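Local structure of pyoverdine biosynthesis protein PvcB (Pseudomonas aeruginosa, 4YLM) at residues 27-32 / 56-61. The protein catalyses the iron- and 2-oxoglutarate-dependent oxidation of tyrosine isonitrile in the biosynthesis of paerucumarin. Numbering follows the deposited sequence.
Sequences FGLLLE and HLLLLR
Leu29 and Leu31 lie beside Leu58 and Leu60 on one face of two parallel strands, joined by four backbone hydrogen bonds. Leu29 takes Leu57 O with its N and gives its O to Leu59 N; Leu31 repeats this between Leu59 O (2.8 Å from Leu31 N, N-H...O angle 175°) and Arg61 N. The bond at Leu57 O is the most bent of the four, 143°, and the same oxygen receives a CA-H...O contact from Gly28 CA at 3.1 Å. On the face carrying the four leucines, Leu31 CD1 reaches back across to Leu58 CB (4.1 Å), its CG lying anti to the carbonyl carbon (chi1 -64°). Trp47, Leu48 and Leu51 of helix 45-55 cover this side: the helix links the strands in a beta-alpha-beta crossover, between strands 12-16 and 251-255 in the main sheet of this TfdA-family, cupin-like oxygenase. Phe27 presents its ring edge to Leu57 CB (CE2 to CB 3.8 Å), with Tyr242 against both residues; the Leu57 side chain is about 8 Å from that of His261, a probable ligand of the catalytic iron. Leu30, Glu32 and Arg61 are partly exposed. Leu30 CD1 packs at 3.7 Å on CG of buried Leu59, the two side chains running side by side. Leu59 CD2 sits 3.9 Å above the centre of the Arg61 guanidinium, which is salt-bridged to Asp250. At the looser end a water joins the chains, donating to Glu32 OE1 and Arg61 O.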
ATOM      1  N   PHE A  27     -18.857   6.813   6.385  1.00 25.27           N
ATOM      2  CA  PHE A  27     -17.741   5.879   6.522  1.00 24.67           C
ATOM      3  C   PHE A  27     -18.144   4.568   5.888  1.00 24.01           C
ATOM      4  O   PHE A  27     -19.283   4.415   5.431  1.00 24.41           O
ATOM      5  CB  PHE A  27     -17.340   5.674   7.998  1.00 22.66           C
ATOM      6  CG  PHE A  27     -18.323   4.836   8.813  1.00 22.84           C
ATOM      7  CD1 PHE A  27     -19.512   5.382   9.272  1.00 24.27           C
ATOM      8  CD2 PHE A  27     -18.021   3.523   9.155  1.00 19.62           C
ATOM      9  CE1 PHE A  27     -20.403   4.618  10.036  1.00 24.58           C
ATOM     10  CE2 PHE A  27     -18.897   2.756   9.923  1.00 25.69           C
ATOM     11  CZ  PHE A  27     -20.093   3.310  10.363  1.00 25.52           C
ATOM     12  N   GLY A  28     -17.216   3.616   5.850  1.00 21.41           N
ATOM     13  CA  GLY A  28     -17.555   2.288   5.376  1.00 19.51           C
ATOM     14  C   GLY A  28     -17.317   2.127   3.886  1.00 22.69           C
ATOM     15  O   GLY A  28     -17.469   3.069   3.121  1.00 21.88           O
ATOM     16  N   LEU A  29     -16.960   0.918   3.474  1.00 20.74           N
ATOM     17  CA  LEU A  29     -16.702   0.637   2.067  1.00 20.62           C
ATOM     18  C   LEU A  29     -17.146  -0.780   1.753  1.00 19.93           C
ATOM     19  O   LEU A  29     -16.935  -1.687   2.551  1.00 20.89           O
ATOM     20  CB  LEU A  29     -15.207   0.813   1.768  1.00 18.85           C
ATOM     21  CG  LEU A  29     -14.745   0.670   0.313  1.00 25.37           C
ATOM     22  CD1 LEU A  29     -15.232   1.883  -0.483  1.00 24.99           C
ATOM     23  CD2 LEU A  29     -13.214   0.574   0.251  1.00 23.56           C
ATOM     24  N   LEU A  30     -17.808  -0.966   0.613  1.00 21.61           N
ATOM     25  CA  LEU A  30     -18.213  -2.285   0.169  1.00 20.05           C
ATOM     26  C   LEU A  30     -17.227  -2.741  -0.887  1.00 23.54           C
ATOM     27  O   LEU A  30     -16.952  -2.004  -1.834  1.00 22.06           O
ATOM     28  CB  LEU A  30     -19.626  -2.263  -0.436  1.00 23.50           C
ATOM     29  CG  LEU A  30     -20.116  -3.533  -1.151  1.00 27.28           C
ATOM     30  CD1 LEU A  30     -20.216  -4.741  -0.190  1.00 23.18           C
ATOM     31  CD2 LEU A  30     -21.464  -3.320  -1.875  1.00 26.01           C
ATOM     32  N   LEU A  31     -16.711  -3.958  -0.735  1.00 18.60           N
ATOM     33  CA  LEU A  31     -15.826  -4.547  -1.748  1.00 21.43           C
ATOM     34  C   LEU A  31     -16.473  -5.805  -2.282  1.00 21.22           C
ATOM     35  O   LEU A  31     -16.982  -6.614  -1.513  1.00 21.35           O
ATOM     36  CB  LEU A  31     -14.477  -4.926  -1.146  1.00 18.01           C
ATOM     37  CG  LEU A  31     -13.586  -3.805  -0.605  1.00 22.89           C
ATOM     38  CD1 LEU A  31     -14.027  -3.456   0.787  1.00 25.12           C
ATOM     39  CD2 LEU A  31     -12.127  -4.272  -0.599  1.00 23.46           C
ATOM     40  N   GLU A  32     -16.427  -5.981  -3.597  1.00 21.10           N
ATOM     41  CA  GLU A  32     -16.984  -7.179  -4.197  1.00 23.05           C
ATOM     42  C   GLU A  32     -16.004  -7.737  -5.215  1.00 21.42           C
ATOM     43  O   GLU A  32     -15.203  -6.997  -5.783  1.00 22.58           O
ATOM     44  CB  GLU A  32     -18.341  -6.877  -4.842  1.00 24.70           C
ATOM     45  CG  GLU A  32     -19.368  -6.336  -3.854  1.00 23.78           C
ATOM     46  CD  GLU A  32     -20.631  -5.862  -4.561  1.00 32.63           C
ATOM     47  OE1 GLU A  32     -21.598  -6.646  -4.616  1.00 34.68           O
ATOM     48  OE2 GLU A  32     -20.637  -4.727  -5.099  1.00 32.78           O
ATOM     49  N   HIS A  56     -12.651   2.871   7.874  1.00 23.34           N
ATOM     50  CA  HIS A  56     -13.052   2.373   9.211  1.00 21.59           C
ATOM     51  C   HIS A  56     -13.841   1.071   9.262  1.00 18.32           C
ATOM     52  O   HIS A  56     -13.772   0.340  10.251  1.00 24.97           O
ATOM     53  CB  HIS A  56     -13.756   3.476  10.034  1.00 19.87           C
ATOM     54  CG  HIS A  56     -12.993   4.762  10.061  1.00 20.50           C
ATOM     55  ND1 HIS A  56     -11.675   4.832  10.460  1.00 22.60           N
ATOM     56  CD2 HIS A  56     -13.349   6.024   9.711  1.00 23.55           C
ATOM     57  CE1 HIS A  56     -11.253   6.082  10.364  1.00 24.95           C
ATOM     58  NE2 HIS A  56     -12.248   6.826   9.910  1.00 23.31           N
ATOM     59  N   LEU A  57     -14.597   0.774   8.216  1.00 18.58           N
ATOM     60  CA  LEU A  57     -15.381  -0.454   8.177  1.00 18.06           C
ATOM     61  C   LEU A  57     -15.410  -0.998   6.757  1.00 20.80           C
ATOM     62  O   LEU A  57     -15.915  -0.340   5.848  1.00 24.49           O
ATOM     63  CB  LEU A  57     -16.826  -0.195   8.667  1.00 19.45           C
ATOM     64  CG  LEU A  57     -17.730  -1.427   8.820  1.00 24.74           C
ATOM     65  CD1 LEU A  57     -17.144  -2.428   9.822  1.00 24.41           C
ATOM     66  CD2 LEU A  57     -19.164  -1.043   9.240  1.00 24.44           C
ATOM     67  N   LEU A  58     -14.854  -2.189   6.550  1.00 19.16           N
ATOM     68  CA  LEU A  58     -14.894  -2.805   5.230  1.00 19.23           C
ATOM     69  C   LEU A  58     -15.862  -3.980   5.235  1.00 23.84           C
ATOM     70  O   LEU A  58     -15.871  -4.785   6.170  1.00 22.79           O
ATOM     71  CB  LEU A  58     -13.509  -3.319   4.813  1.00 16.80           C
ATOM     72  CG  LEU A  58     -12.314  -2.382   4.983  1.00 19.13           C
ATOM     73  CD1 LEU A  58     -11.045  -3.057   4.424  1.00 16.41           C
ATOM     74  CD2 LEU A  58     -12.564  -1.053   4.274  1.00 18.84           C
ATOM     75  N   LEU A  59     -16.663  -4.082   4.181  1.00 20.60           N
ATOM     76  CA  LEU A  59     -17.523  -5.234   3.992  1.00 20.95           C
ATOM     77  C   LEU A  59     -17.079  -5.904   2.708  1.00 21.52           C
ATOM     78  O   LEU A  59     -17.217  -5.329   1.639  1.00 21.05           O
ATOM     79  CB  LEU A  59     -18.995  -4.802   3.895  1.00 22.21           C
ATOM     80  CG  LEU A  59     -19.991  -5.841   3.361  1.00 22.02           C
ATOM     81  CD1 LEU A  59     -19.939  -7.118   4.202  1.00 21.24           C
ATOM     82  CD2 LEU A  59     -21.436  -5.267   3.297  1.00 20.76           C
ATOM     83  N   LEU A  60     -16.472  -7.082   2.817  1.00 22.26           N
ATOM     84  CA  LEU A  60     -16.155  -7.877   1.634  1.00 22.10           C
ATOM     85  C   LEU A  60     -17.284  -8.881   1.456  1.00 23.83           C
ATOM     86  O   LEU A  60     -17.487  -9.760   2.305  1.00 24.68           O
ATOM     87  CB  LEU A  60     -14.825  -8.616   1.790  1.00 18.95           C
ATOM     88  CG  LEU A  60     -13.563  -7.745   1.759  1.00 22.21           C
ATOM     89  CD1 LEU A  60     -13.409  -6.962   3.036  1.00 23.40           C
ATOM     90  CD2 LEU A  60     -12.337  -8.637   1.532  1.00 26.18           C
ATOM     91  N   ARG A  61     -18.015  -8.752   0.354  1.00 26.40           N
ATOM     92  CA  ARG A  61     -19.242  -9.526   0.169  1.00 23.94           C
ATOM     93  C   ARG A  61     -19.248 -10.236  -1.163  1.00 20.86           C
ATOM     94  O   ARG A  61     -18.964  -9.639  -2.204  1.00 24.15           O
ATOM     95  CB  ARG A  61     -20.475  -8.608   0.302  1.00 23.41           C
ATOM     96  CG  ARG A  61     -21.816  -9.283  -0.028  1.00 27.46           C
ATOM     97  CD  ARG A  61     -22.998  -8.473   0.531  1.00 21.81           C
ATOM     98  NE  ARG A  61     -23.158  -8.652   1.971  1.00 29.67           N
ATOM     99  CZ  ARG A  61     -24.139  -8.114   2.694  1.00 29.92           C
ATOM    100  NH1 ARG A  61     -25.045  -7.327   2.119  1.00 27.33           N
ATOM    101  NH2 ARG A  61     -24.204  -8.352   3.998  1.00 26.81           N
TER
HETATM  102  O   HOH W   1     -20.987  -9.228  -4.178  1.00 32.17           O